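Local coordinates for GH62 arabinofuranosidase (Podospora anserina, PDB 4N4B), which is an alpha-L-arabinofuranosidase of glycoside hydrolase family 62 that hydrolyses terminal non-reducing alpha-L-arabinofuranosides, probably in xylan, at residues W26-T31 against P265-N270; G32-P37 against L327-H332; K281-G286 against F307-M312. All blocks are in the same frame, centred on the assembly; numbering follows the deposited sequence. Where two conformers were deposited one is given.

Contact 1. Residues W26-T31 against P265-N270; sequences WQWTST and PWARSN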
ATOM      1  N   TRP A  26       3.008  18.669   6.740  1.00 14.00           N
ATOM      2  CA  TRP A  26       2.629  17.503   7.528  1.00 13.06           C
ATOM      3  C   TRP A  26       3.671  17.247   8.625  1.00 11.62           C
ATOM      4  O   TRP A  26       4.856  17.389   8.399  1.00 12.45           O
ATOM      5  CB  TRP A  26       2.623  16.234   6.586  1.00 12.70           C
ATOM      6  CG  TRP A  26       1.458  16.283   5.614  1.00 11.59           C
ATOM      7  CD1 TRP A  26       1.322  17.164   4.593  1.00 12.81           C
ATOM      8  CD2 TRP A  26       0.234  15.575   5.734  1.00 11.24           C
ATOM      9  NE1 TRP A  26       0.099  16.986   4.011  1.00 11.96           N
ATOM     10  CE2 TRP A  26      -0.603  16.050   4.675  1.00 11.77           C
ATOM     11  CE3 TRP A  26      -0.242  14.596   6.590  1.00 11.26           C
ATOM     12  CZ2 TRP A  26      -1.891  15.569   4.488  1.00 12.40           C
ATOM     13  CZ3 TRP A  26      -1.493  14.091   6.379  1.00 12.75           C
ATOM     14  CH2 TRP A  26      -2.350  14.646   5.362  1.00 10.96           C
ATOM     15  N   GLN A  27       3.153  16.778   9.754  1.00 11.96           N
ATOM     16  CA  GLN A  27       3.971  16.385  10.911  0.50 11.71           C
ATOM     17  C   GLN A  27       3.428  15.125  11.514  1.00 12.34           C
ATOM     18  O   GLN A  27       2.206  14.949  11.612  1.00 13.11           O
ATOM     19  CB  GLN A  27       4.013  17.491  11.983  0.50 13.47           C
ATOM     20  CG  GLN A  27       4.431  18.891  11.491  0.50 14.25           C
ATOM     21  CD  GLN A  27       5.850  19.036  10.969  0.50 13.55           C
ATOM     22  OE1 GLN A  27       6.188  19.894  10.134  0.50 16.56           O
ATOM     23  NE2 GLN A  27       6.666  18.160  11.415  0.50 12.03           N
ATOM     24  N   TRP A  28       4.327  14.250  11.974  1.00 10.66           N
ATOM     25  CA  TRP A  28       4.013  12.911  12.481  1.00  9.84           C
ATOM     26  C   TRP A  28       4.718  12.537  13.746  1.00 10.33           C
ATOM     27  O   TRP A  28       5.832  12.991  13.971  1.00 11.08           O
ATOM     28  CB  TRP A  28       4.357  11.898  11.420  1.00  9.97           C
ATOM     29  CG  TRP A  28       3.784  12.051  10.082  1.00  9.48           C
ATOM     30  CD1 TRP A  28       4.380  12.707   9.055  1.00 10.22           C
ATOM     31  CD2 TRP A  28       2.566  11.495   9.568  1.00  8.73           C
ATOM     32  NE1 TRP A  28       3.571  12.668   7.929  1.00  9.84           N
ATOM     33  CE2 TRP A  28       2.491  11.860   8.207  1.00  8.80           C
ATOM     34  CE3 TRP A  28       1.555  10.669  10.126  1.00 10.03           C
ATOM     35  CZ2 TRP A  28       1.408  11.469   7.418  1.00  9.60           C
ATOM     36  CZ3 TRP A  28       0.522  10.251   9.325  1.00  9.00           C
ATOM     37  CH2 TRP A  28       0.464  10.703   7.993  1.00  9.65           C
ATOM     38  N   THR A  29       4.103  11.664  14.497  1.00 11.28           N
ATOM     39  CA  THR A  29       4.741  10.949  15.610  1.00 13.03           C
ATOM     40  C   THR A  29       4.767   9.470  15.235  1.00 12.03           C
ATOM     41  O   THR A  29       3.695   8.892  14.868  1.00 12.69           O
ATOM     42  CB  THR A  29       3.868  11.109  16.863  1.00 15.93           C
ATOM     43  OG1 THR A  29       4.097  12.442  17.362  1.00 21.25           O
ATOM     44  CG2 THR A  29       4.217  10.063  17.950  1.00 20.20           C
ATOM     45  N   SER A  30       5.905   8.797  15.385  1.00 11.22           N
ATOM     46  CA  SER A  30       6.057   7.351  15.108  1.00 10.39           C
ATOM     47  C   SER A  30       6.137   6.470  16.371  1.00  9.67           C
ATOM     48  O   SER A  30       6.767   6.888  17.368  1.00 11.52           O
ATOM     49  CB  SER A  30       7.315   7.120  14.275  1.00 11.17           C
ATOM     50  OG  SER A  30       7.440   5.765  13.946  1.00 10.09           O
ATOM     51  N   THR A  31       5.580   5.301  16.256  1.00 10.52           N
ATOM     52  CA  THR A  31       5.866   4.201  17.205  1.00 10.08           C
ATOM     53  C   THR A  31       7.272   3.636  16.953  1.00 10.76           C
ATOM     54  O   THR A  31       7.931   3.983  15.971  1.00 10.03           O
ATOM     55  CB  THR A  31       4.847   3.048  17.032  1.00 10.59           C
ATOM     56  OG1 THR A  31       5.061   2.399  15.745  1.00  9.60           O
ATOM     57  CG2 THR A  31       3.411   3.527  17.140  1.00 11.57           C
ATOM     58  N   PRO A 265       7.605  17.352   2.663  1.00 12.15           N
ATOM     59  CA  PRO A 265       7.276  15.989   2.305  1.00 12.73           C
ATOM     60  C   PRO A 265       5.967  15.587   2.910  1.00 10.29           C
ATOM     61  O   PRO A 265       5.503  16.087   3.885  1.00 11.53           O
ATOM     62  CB  PRO A 265       8.387  15.157   2.895  1.00 11.29           C
ATOM     63  CG  PRO A 265       8.787  15.921   4.121  1.00 12.90           C
ATOM     64  CD  PRO A 265       8.624  17.368   3.762  1.00 12.09           C
ATOM     65  N   TRP A 266       5.336  14.591   2.300  1.00  9.63           N
ATOM     66  CA  TRP A 266       4.238  13.940   3.003  1.00  9.25           C
ATOM     67  C   TRP A 266       4.670  13.204   4.285  1.00  9.05           C
ATOM     68  O   TRP A 266       4.186  13.517   5.351  1.00  9.75           O
ATOM     69  CB  TRP A 266       3.348  13.054   2.089  1.00 10.35           C
ATOM     70  CG  TRP A 266       2.013  12.707   2.723  1.00  9.73           C
ATOM     71  CD1 TRP A 266       0.938  13.538   2.802  1.00 10.51           C
ATOM     72  CD2 TRP A 266       1.581  11.478   3.329  1.00  9.33           C
ATOM     73  NE1 TRP A 266      -0.100  12.954   3.422  1.00  9.73           N
ATOM     74  CE2 TRP A 266       0.251  11.673   3.793  1.00  9.31           C
ATOM     75  CE3 TRP A 266       2.195  10.269   3.623  1.00  9.35           C
ATOM     76  CZ2 TRP A 266      -0.435  10.717   4.468  1.00 10.08           C
ATOM     77  CZ3 TRP A 266       1.525   9.298   4.258  1.00  9.60           C
ATOM     78  CH2 TRP A 266       0.195   9.487   4.670  1.00  9.69           C
ATOM     79  N   ALA A 267       5.672  12.351   4.123  1.00 10.00           N
ATOM     80  CA  ALA A 267       6.293  11.673   5.294  1.00  9.56           C
ATOM     81  C   ALA A 267       7.724  11.337   4.915  1.00  9.82           C
ATOM     82  O   ALA A 267       8.011  10.777   3.859  1.00  9.92           O
ATOM     83  CB  ALA A 267       5.541  10.405   5.703  1.00  9.85           C
ATOM     84  N   ARG A 268       8.652  11.744   5.826  1.00  9.55           N
ATOM     85  CA  ARG A 268      10.074  11.623   5.576  1.00  9.69           C
ATOM     86  C   ARG A 268      10.744  11.743   6.945  1.00  9.80           C
ATOM     87  O   ARG A 268      10.163  12.214   7.877  1.00 10.00           O
ATOM     88  CB  ARG A 268      10.547  12.713   4.580  1.00 10.54           C
ATOM     89  CG  ARG A 268      11.982  12.647   4.150  1.00 11.31           C
ATOM     90  CD  ARG A 268      12.296  13.497   2.859  1.00 13.06           C
ATOM     91  NE  ARG A 268      13.705  13.387   2.517  1.00 13.09           N
ATOM     92  CZ  ARG A 268      14.640  14.199   3.057  1.00 17.02           C
ATOM     93  NH1 ARG A 268      14.334  15.226   3.773  1.00 16.58           N
ATOM     94  NH2 ARG A 268      15.894  13.890   2.860  1.00 20.18           N
ATOM     95  N   SER A 269      12.034  11.415   6.972  1.00 10.24           N
ATOM     96  CA  SER A 269      12.790  11.553   8.223  1.00 10.63           C
ATOM     97  C   SER A 269      12.668  12.934   8.827  1.00 11.41           C
ATOM     98  O   SER A 269      12.712  13.086  10.047  1.00 12.92           O
ATOM     99  CB  SER A 269      14.246  11.256   8.052  1.00 11.44           C
ATOM    100  OG  SER A 269      14.856  12.102   7.136  1.00 13.59           O
ATOM    101  N   ASN A 270      12.553  13.981   8.034  1.00 11.75           N
ATOM    102  CA  ASN A 270      12.491  15.316   8.538  1.00 11.93           C
ATOM    103  C   ASN A 270      11.167  15.802   9.082  1.00 12.61           C
ATOM    104  O   ASN A 270      11.091  16.925   9.609  1.00 16.12           O
ATOM    105  CB  ASN A 270      13.103  16.335   7.570  1.00 13.53           C
ATOM    106  CG  ASN A 270      12.380  16.377   6.249  1.00 15.02           C
ATOM    107  OD1 ASN A 270      11.922  15.372   5.714  1.00 15.06           O
ATOM    108  ND2 ASN A 270      12.329  17.554   5.654  1.00 15.29           N
TER
HETATM  109  O   HOH W   1       5.434  18.492   5.151  1.00 15.75           O
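An aromatic cluster of Trp26, Trp28 and Trp266 packs the N-terminal segment 26-31 of the propeller onto the loop 265-270. Trp28 meets Trp266 twice. Its indole N-H gives an almost straight bond to the backbone carbonyl, with NE1 2.8 Å from Trp266 O and the acceptor close to the ring plane. Its benzo edge meanwhile points at one face of the Trp266 indole in an edge-to-face pair, the six-membered rings at 70° and CH2 of Trp28 3.5 Å from CH2 of Trp266. The methyl of Ala267 lies beside this hydrogen bond, CB 3.7 Å from Trp28 NE1. Trp266 brings its pyrrole edge over to Trp26 because CG lies anti to the backbone N (chi1 -164°); its NE1 sits 3.3 Å from Trp26 CZ2, above one face of that ring, and the two indoles are inclined at 49°. Water 1 bridges the backbones, 2.9 Å from Trp26 N and 2.7 Å from Pro265 O. A leucine in place of Trp26 would probably leave the pyrrole edge of Trp266 without its flat cover and His332 without its stacking partner. That histidine of strand 326-332 lies on the opposite face of Trp26, while Trp266 and Ala267 form a classic beta bulge opposite Phe243 of strand 241-248 and Trp28 also touches Val272 of strand 272-274.

Contact 2. Residues G32-P37 against L327-H332; sequences GPLVGP and LGFIAH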
ATOM      1  N   GLY A  32       7.665   2.719  17.832  1.00 11.01           N
ATOM      2  CA  GLY A  32       8.789   1.872  17.575  1.00 12.12           C
ATOM      3  C   GLY A  32       8.405   0.803  16.546  1.00 12.00           C
ATOM      4  O   GLY A  32       7.288   0.767  15.947  1.00 11.28           O
ATOM      5  N   PRO A  33       9.318  -0.125  16.214  1.00 11.59           N
ATOM      6  CA  PRO A  33       9.073  -1.195  15.310  1.00 10.78           C
ATOM      7  C   PRO A  33       8.207  -2.205  16.026  1.00 15.55           C
ATOM      8  O   PRO A  33       8.571  -2.625  17.169  1.00 22.00           O
ATOM      9  CB  PRO A  33      10.461  -1.755  14.959  1.00 11.93           C
ATOM     10  CG  PRO A  33      11.279  -1.404  16.188  1.00 11.80           C
ATOM     11  CD  PRO A  33      10.731  -0.165  16.781  1.00 10.92           C
ATOM     12  N   LEU A  34       7.034  -2.419  15.615  1.00 11.16           N
ATOM     13  CA  LEU A  34       6.062  -3.278  16.295  1.00 12.26           C
ATOM     14  C   LEU A  34       6.006  -4.632  15.684  1.00 14.86           C
ATOM     15  O   LEU A  34       5.861  -5.626  16.436  1.00 17.19           O
ATOM     16  CB  LEU A  34       4.680  -2.609  16.316  1.00 12.91           C
ATOM     17  CG  LEU A  34       4.593  -1.361  17.141  1.00 16.13           C
ATOM     18  CD1 LEU A  34       3.227  -0.712  16.994  1.00 17.38           C
ATOM     19  CD2 LEU A  34       4.920  -1.589  18.570  1.00 21.64           C
ATOM     20  N   VAL A  35       6.052  -4.797  14.375  1.00 10.37           N
ATOM     21  CA  VAL A  35       5.810  -6.072  13.730  1.00  9.10           C
ATOM     22  C   VAL A  35       7.013  -6.507  12.949  1.00 10.14           C
ATOM     23  O   VAL A  35       7.538  -5.752  12.105  1.00  9.99           O
ATOM     24  CB  VAL A  35       4.602  -6.068  12.767  1.00 10.37           C
ATOM     25  CG1 VAL A  35       4.373  -7.403  12.134  1.00 11.73           C
ATOM     26  CG2 VAL A  35       3.340  -5.586  13.484  1.00 11.37           C
ATOM     27  N   GLY A  36       7.538  -7.652  13.188  1.00 10.12           N
ATOM     28  CA  GLY A  36       8.633  -8.283  12.490  1.00 10.32           C
ATOM     29  C   GLY A  36       8.406  -9.757  12.299  1.00  9.90           C
ATOM     30  O   GLY A  36       7.428 -10.363  12.746  1.00 11.37           O
ATOM     31  N   PRO A  37       9.347 -10.455  11.643  1.00  9.98           N
ATOM     32  CA  PRO A  37       9.287 -11.901  11.381  1.00 11.59           C
ATOM     33  C   PRO A  37       9.283 -12.656  12.703  1.00 11.38           C
ATOM     34  O   PRO A  37       9.849 -12.240  13.729  1.00 13.23           O
ATOM     35  CB  PRO A  37      10.553 -12.204  10.524  1.00 13.28           C
ATOM     36  CG  PRO A  37      11.019 -10.867  10.031  1.00 14.78           C
ATOM     37  CD  PRO A  37      10.511  -9.828  11.006  1.00 11.21           C
ATOM     38  N   LEU A 327       7.411  -3.139  10.723  1.00  7.94           N
ATOM     39  CA  LEU A 327       6.251  -2.243  10.626  1.00  6.61           C
ATOM     40  C   LEU A 327       6.014  -1.480  11.912  1.00  7.30           C
ATOM     41  O   LEU A 327       6.092  -2.004  12.954  1.00  8.87           O
ATOM     42  CB  LEU A 327       4.945  -2.999  10.246  1.00  7.04           C
ATOM     43  CG  LEU A 327       4.985  -3.963   9.052  1.00  7.79           C
ATOM     44  CD1 LEU A 327       3.595  -4.581   8.826  1.00  9.15           C
ATOM     45  CD2 LEU A 327       5.486  -3.217   7.807  1.00  7.93           C
ATOM     46  N   GLY A 328       5.705  -0.210  11.738  1.00  8.30           N
ATOM     47  CA  GLY A 328       5.249   0.673  12.776  1.00  8.62           C
ATOM     48  C   GLY A 328       4.107   1.529  12.276  1.00  7.60           C
ATOM     49  O   GLY A 328       3.574   1.327  11.194  1.00  7.98           O
ATOM     50  N   PHE A 329       3.791   2.529  13.089  1.00  7.78           N
ATOM     51  CA  PHE A 329       2.742   3.495  12.710  1.00  8.07           C
ATOM     52  C   PHE A 329       3.243   4.883  12.878  1.00  8.55           C
ATOM     53  O   PHE A 329       3.916   5.195  13.890  1.00  9.71           O
ATOM     54  CB  PHE A 329       1.459   3.372  13.606  1.00  9.35           C
ATOM     55  CG  PHE A 329       0.769   2.024  13.594  1.00  9.81           C
ATOM     56  CD1 PHE A 329      -0.153   1.791  12.634  1.00 12.16           C
ATOM     57  CD2 PHE A 329       1.065   1.021  14.457  1.00 13.08           C
ATOM     58  CE1 PHE A 329      -0.897   0.601  12.615  1.00 13.63           C
ATOM     59  CE2 PHE A 329       0.354  -0.187  14.409  1.00 16.15           C
ATOM     60  CZ  PHE A 329      -0.598  -0.334  13.444  1.00 13.42           C
ATOM     61  N   ILE A 330       2.831   5.764  11.987  1.00  9.89           N
ATOM     62  CA  ILE A 330       2.898   7.227  12.187  1.00  9.41           C
ATOM     63  C   ILE A 330       1.514   7.793  12.360  1.00  9.58           C
ATOM     64  O   ILE A 330       0.574   7.375  11.632  1.00 10.39           O
ATOM     65  CB  ILE A 330       3.704   7.982  11.119  1.00  9.41           C
ATOM     66  CG1 ILE A 330       3.314   7.599   9.706  1.00  9.91           C
ATOM     67  CG2 ILE A 330       5.210   7.751  11.403  1.00 10.75           C
ATOM     68  CD1 ILE A 330       4.065   8.340   8.631  1.00 10.38           C
ATOM     69  N   ALA A 331       1.366   8.674  13.317  1.00  9.22           N
ATOM     70  CA  ALA A 331       0.113   9.395  13.596  1.00 10.15           C
ATOM     71  C   ALA A 331       0.275  10.831  13.266  1.00 10.41           C
ATOM     72  O   ALA A 331       1.242  11.500  13.560  1.00 10.60           O
ATOM     73  CB  ALA A 331      -0.327   9.182  15.054  1.00 10.97           C
ATOM     74  N   HIS A 332      -0.720  11.331  12.521  1.00 10.29           N
ATOM     75  CA  HIS A 332      -0.679  12.701  12.012  1.00 11.47           C
ATOM     76  C   HIS A 332      -0.871  13.732  13.095  1.00 12.97           C
ATOM     77  O   HIS A 332      -1.973  13.705  13.685  1.00 13.37           O
ATOM     78  CB  HIS A 332      -1.703  12.818  10.916  1.00 11.39           C
ATOM     79  CG  HIS A 332      -1.798  14.127  10.241  1.00 11.23           C
ATOM     80  ND1 HIS A 332      -0.842  15.099  10.072  1.00 15.13           N
ATOM     81  CD2 HIS A 332      -2.916  14.601   9.616  1.00 10.24           C
ATOM     82  CE1 HIS A 332      -1.381  16.129   9.389  1.00 11.26           C
ATOM     83  NE2 HIS A 332      -2.637  15.811   9.108  1.00 16.04           N
TER
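A classic beta bulge, with Leu34 and Val35 both opposite Leu327, joins the loop 32-37 to the start of strand 326-332. Leu327 O takes two backbone N-H groups: Leu34 N at 2.9 Å, tilted 19° from the carbonyl plane, and Val35 N at 3.1 Å, in that plane and on a lone pair. The return bond runs from Leu327 N to Val35 O at 3.0 Å and is the straightest of the three (168°), completing a single antiparallel hydrogen-bonded pair. Around it the side chains meet lightly. CB of Val35 lies 4.0 Å from CB of Leu327. Leu34, its CG anti to the carbonyl carbon (chi1 -66°), crosses Phe329 at about a right angle and brings CD1 to the ring edge, 3.8 Å from Phe329 CD2; a face of that ring is stacked with Trp81. Gly328 CA lies 3.8 Å from Gly32 O, and a beta carbon there would clash with that oxygen. Both backbone polar groups of the buried Leu327 are thus satisfied by the loop, its oxygen doubly, so the joint depends mainly on main-chain hydrogen bonds, with hydrophobic contacts of modest extent beside them.

Contact 3. Residues K281-G286 against F307-M312; sequences KSISHG and FMYQGM. With CA (calcium ion), chain B.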
ATOM      1  N   LYS A 281      15.285   5.694   9.229  1.00  9.50           N
ATOM      2  CA  LYS A 281      15.309   6.947   8.483  1.00 10.44           C
ATOM      3  C   LYS A 281      14.371   6.829   7.280  1.00 10.92           C
ATOM      4  O   LYS A 281      13.718   7.835   6.993  1.00 12.87           O
ATOM      5  CB  LYS A 281      16.710   7.341   8.011  1.00 13.67           C
ATOM      6  CG  LYS A 281      17.499   7.829   9.170  1.00 17.98           C
ATOM      7  CD  LYS A 281      18.900   8.328   8.705  1.00 28.39           C
ATOM      8  CE  LYS A 281      19.774   8.653   9.913  1.00 37.65           C
ATOM      9  NZ  LYS A 281      21.200   8.260   9.699  1.00 40.73           N
ATOM     10  N   SER A 282      14.284   5.682   6.678  1.00 10.34           N
ATOM     11  CA  SER A 282      13.282   5.455   5.568  1.00  9.79           C
ATOM     12  C   SER A 282      11.893   5.445   6.196  1.00  9.61           C
ATOM     13  O   SER A 282      11.625   4.763   7.175  1.00  9.44           O
ATOM     14  CB  SER A 282      13.581   4.165   4.896  1.00 11.46           C
ATOM     15  OG  SER A 282      14.622   4.351   3.918  1.00 11.38           O
ATOM     16  N   ILE A 283      10.945   6.077   5.496  1.00  8.60           N
ATOM     17  CA  ILE A 283       9.481   5.901   5.715  1.00  8.75           C
ATOM     18  C   ILE A 283       8.966   5.330   4.433  1.00  8.40           C
ATOM     19  O   ILE A 283       8.994   5.973   3.389  1.00  8.87           O
ATOM     20  CB  ILE A 283       8.810   7.254   6.053  1.00  9.95           C
ATOM     21  CG1 ILE A 283       9.524   8.058   7.137  1.00 10.36           C
ATOM     22  CG2 ILE A 283       7.358   6.965   6.371  1.00 10.31           C
ATOM     23  CD1 ILE A 283       9.521   7.406   8.495  1.00 11.45           C
ATOM     24  N   SER A 284       8.664   4.070   4.447  1.00  9.19           N
ATOM     25  CA  SER A 284       8.452   3.316   3.208  1.00  8.86           C
ATOM     26  C   SER A 284       7.080   2.598   3.227  1.00  8.61           C
ATOM     27  O   SER A 284       6.399   2.607   4.194  1.00  9.82           O
ATOM     28  CB  SER A 284       9.658   2.354   3.024  1.00  7.98           C
ATOM     29  OG  SER A 284       9.632   1.590   1.863  1.00  8.42           O
ATOM     30  N   HIS A 285       6.785   1.949   2.107  1.00  8.30           N
ATOM     31  CA  HIS A 285       5.520   1.331   1.724  1.00  7.51           C
ATOM     32  C   HIS A 285       4.579   1.076   2.901  1.00  8.61           C
ATOM     33  O   HIS A 285       4.798   0.240   3.687  1.00  9.25           O
ATOM     34  CB  HIS A 285       5.801  -0.009   0.991  1.00  8.33           C
ATOM     35  CG  HIS A 285       4.661  -0.501   0.145  1.00  8.35           C
ATOM     36  ND1 HIS A 285       4.833  -1.169  -1.039  1.00  9.04           N
ATOM     37  CD2 HIS A 285       3.333  -0.498   0.377  1.00  8.91           C
ATOM     38  CE1 HIS A 285       3.652  -1.484  -1.530  1.00  9.91           C
ATOM     39  NE2 HIS A 285       2.721  -1.073  -0.698  1.00  9.23           N
ATOM     40  N   GLY A 286       3.461   1.777   2.885  1.00  8.00           N
ATOM     41  CA  GLY A 286       2.458   1.660   3.922  1.00  9.06           C
ATOM     42  C   GLY A 286       1.049   1.977   3.444  1.00  7.72           C
ATOM     43  O   GLY A 286       0.788   2.056   2.303  1.00  8.54           O
ATOM     44  N   PHE A 307      -0.960   5.953   9.725  1.00  9.66           N
ATOM     45  CA  PHE A 307      -0.358   5.339   8.515  1.00  9.66           C
ATOM     46  C   PHE A 307       0.558   4.208   9.011  1.00  8.76           C
ATOM     47  O   PHE A 307       1.547   4.481   9.758  1.00  9.50           O
ATOM     48  CB  PHE A 307       0.377   6.378   7.722  1.00 10.96           C
ATOM     49  CG  PHE A 307       0.995   5.922   6.416  1.00  9.31           C
ATOM     50  CD1 PHE A 307       0.241   5.831   5.248  1.00  8.84           C
ATOM     51  CD2 PHE A 307       2.362   5.710   6.313  1.00 10.70           C
ATOM     52  CE1 PHE A 307       0.812   5.515   4.035  1.00 10.19           C
ATOM     53  CE2 PHE A 307       2.939   5.381   5.108  1.00 10.61           C
ATOM     54  CZ  PHE A 307       2.182   5.222   3.942  1.00 10.31           C
ATOM     55  N   MET A 308       0.225   2.942   8.753  1.00  7.04           N
ATOM     56  CA  MET A 308       1.117   1.840   9.047  1.00  7.24           C
ATOM     57  C   MET A 308       2.164   1.838   7.975  1.00  7.83           C
ATOM     58  O   MET A 308       1.813   1.857   6.799  1.00  8.61           O
ATOM     59  CB  MET A 308       0.341   0.540   9.091  1.00  8.07           C
ATOM     60  CG  MET A 308       1.110  -0.534   9.833  1.00  8.88           C
ATOM     61  SD  MET A 308       0.265  -2.114   9.803  1.00  9.30           S
ATOM     62  CE  MET A 308       1.018  -2.980  11.134  1.00 11.22           C
ATOM     63  N   TYR A 309       3.439   1.769   8.349  1.00  7.71           N
ATOM     64  CA  TYR A 309       4.547   1.858   7.389  1.00  7.31           C
ATOM     65  C   TYR A 309       5.608   0.887   7.709  1.00  7.76           C
ATOM     66  O   TYR A 309       5.700   0.310   8.785  1.00  8.11           O
ATOM     67  CB  TYR A 309       5.049   3.289   7.314  1.00  8.28           C
ATOM     68  CG  TYR A 309       5.954   3.630   8.508  1.00  9.10           C
ATOM     69  CD1 TYR A 309       5.457   3.929   9.768  1.00  8.47           C
ATOM     70  CD2 TYR A 309       7.338   3.647   8.369  1.00  9.27           C
ATOM     71  CE1 TYR A 309       6.263   4.244  10.839  1.00  9.74           C
ATOM     72  CE2 TYR A 309       8.164   4.001   9.420  1.00  8.80           C
ATOM     73  CZ  TYR A 309       7.592   4.283  10.640  1.00  9.70           C
ATOM     74  OH  TYR A 309       8.481   4.655  11.688  1.00 10.89           O
ATOM     75  N   GLN A 310       6.520   0.718   6.761  1.00  8.37           N
ATOM     76  CA  GLN A 310       7.726  -0.105   6.957  1.00  7.68           C
ATOM     77  C   GLN A 310       8.963   0.793   7.068  1.00  7.70           C
ATOM     78  O   GLN A 310       9.125   1.772   6.340  1.00  7.98           O
ATOM     79  CB  GLN A 310       7.885  -1.123   5.838  1.00  8.83           C
ATOM     80  CG  GLN A 310       8.151  -0.558   4.486  1.00  9.29           C
ATOM     81  CD  GLN A 310       8.302  -1.628   3.435  1.00  9.58           C
ATOM     82  OE1 GLN A 310       7.759  -2.712   3.495  1.00 10.22           O
ATOM     83  NE2 GLN A 310       9.058  -1.281   2.369  1.00 10.00           N
ATOM     84  N   GLY A 311       9.790   0.332   7.958  1.00  8.60           N
ATOM     85  CA  GLY A 311      11.061   0.952   8.181  1.00  8.26           C
ATOM     86  C   GLY A 311      12.157  -0.085   8.451  1.00  8.38           C
ATOM     87  O   GLY A 311      11.893  -1.184   8.571  1.00  8.87           O
ATOM     88  N   MET A 312      13.374   0.387   8.589  1.00  8.32           N
ATOM     89  CA  MET A 312      14.496  -0.477   8.881  1.00  9.82           C
ATOM     90  C   MET A 312      15.655   0.321   9.482  1.00  9.38           C
ATOM     91  O   MET A 312      15.824   1.478   9.265  1.00  9.47           O
ATOM     92  CB  MET A 312      14.995  -1.230   7.635  1.00 10.14           C
ATOM     93  CG  MET A 312      15.433  -0.323   6.546  1.00 12.14           C
ATOM     94  SD  MET A 312      16.210  -1.182   5.162  1.00 15.89           S
ATOM     95  CE  MET A 312      17.926  -0.951   5.669  1.00 20.30           C
TER
HETATM   96 CA    CA B 401       0.517  -1.163  -0.874  1.00 11.49          CA
HETATM   97  O   HOH W   2      16.101   3.492   7.360  1.00 10.70           O
HETATM   98  O   HOH W   3       0.374  -0.565   1.229  1.00  7.98           O
HETATM   99  O   HOH W   4       0.512   0.895  -1.244  1.00 12.18           O
HETATM  100  O   HOH W   5      -1.602  -1.428  -0.826  1.00 10.90           O
HETATM  101  O   HOH W   6       0.666  -3.248  -0.161  1.00  7.93           O
HETATM  102  O   HOH W   7       0.710  -1.688  -2.778  1.00 10.94           O
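Ser284 OG is gripped by Gln310 and by Glu233: Gln310 NE2 donates to it at 3.0 Å, the hydroxyl oxygen lying slightly out of the amide plane, and Glu233 OE2 is hydrogen-bonded to the same oxygen. The other end of that amide, OE1, is held by Asp49 N, so its rotation is fixed from two sides. Gln310 CG sits between its backbone N and carbonyl carbon (chi1 66°), and the extended chain beyond it runs past His285 O to the hydroxyl. The backbones pair here as well, Ser284 N to Gln310 O at 3.0 Å and Gln310 N to Ser284 O at 3.2 Å. This antiparallel pair adds to strand 306-311; the chain then turns a corner at His285 and continues as edge strand 286-288 of the propeller blade. Gly286 fits tightly there, its CA 3.0 Å from Met308 O, where a beta carbon would clash. Farther back, Ile283 CD1 touches Tyr309 CE2 at 3.8 Å. At the corner the His285 side chain leads away from the strand pair and binds the calcium ion through NE2 at 2.2 Å. Five waters complete the metal's shell, and one of them, water 3, donates to Gly286 O at 2.9 Å.

In the fold
All three contacts reach one mixed sheet of the five-sheet beta-propeller, in which strands 272-274, 28-30, 326-332, 306-311 and 286-288 lie side by side in that order. Their centres are about 13 Å (contacts 1 and 2), 10 Å (1 and 3) and 8 Å (2 and 3) apart. Contact 3 lies nearest the centre of the chain, beside the calcium ion, and contact 1 farthest out. Along the sequence contacts 1 and 2 cross, while contact 3 follows contact 1 and is nested within the loop closed by contact 2. Strand 28-30 from the N-terminal end thus sits between two strands from the C-terminal part, which closes the propeller ring within this blade.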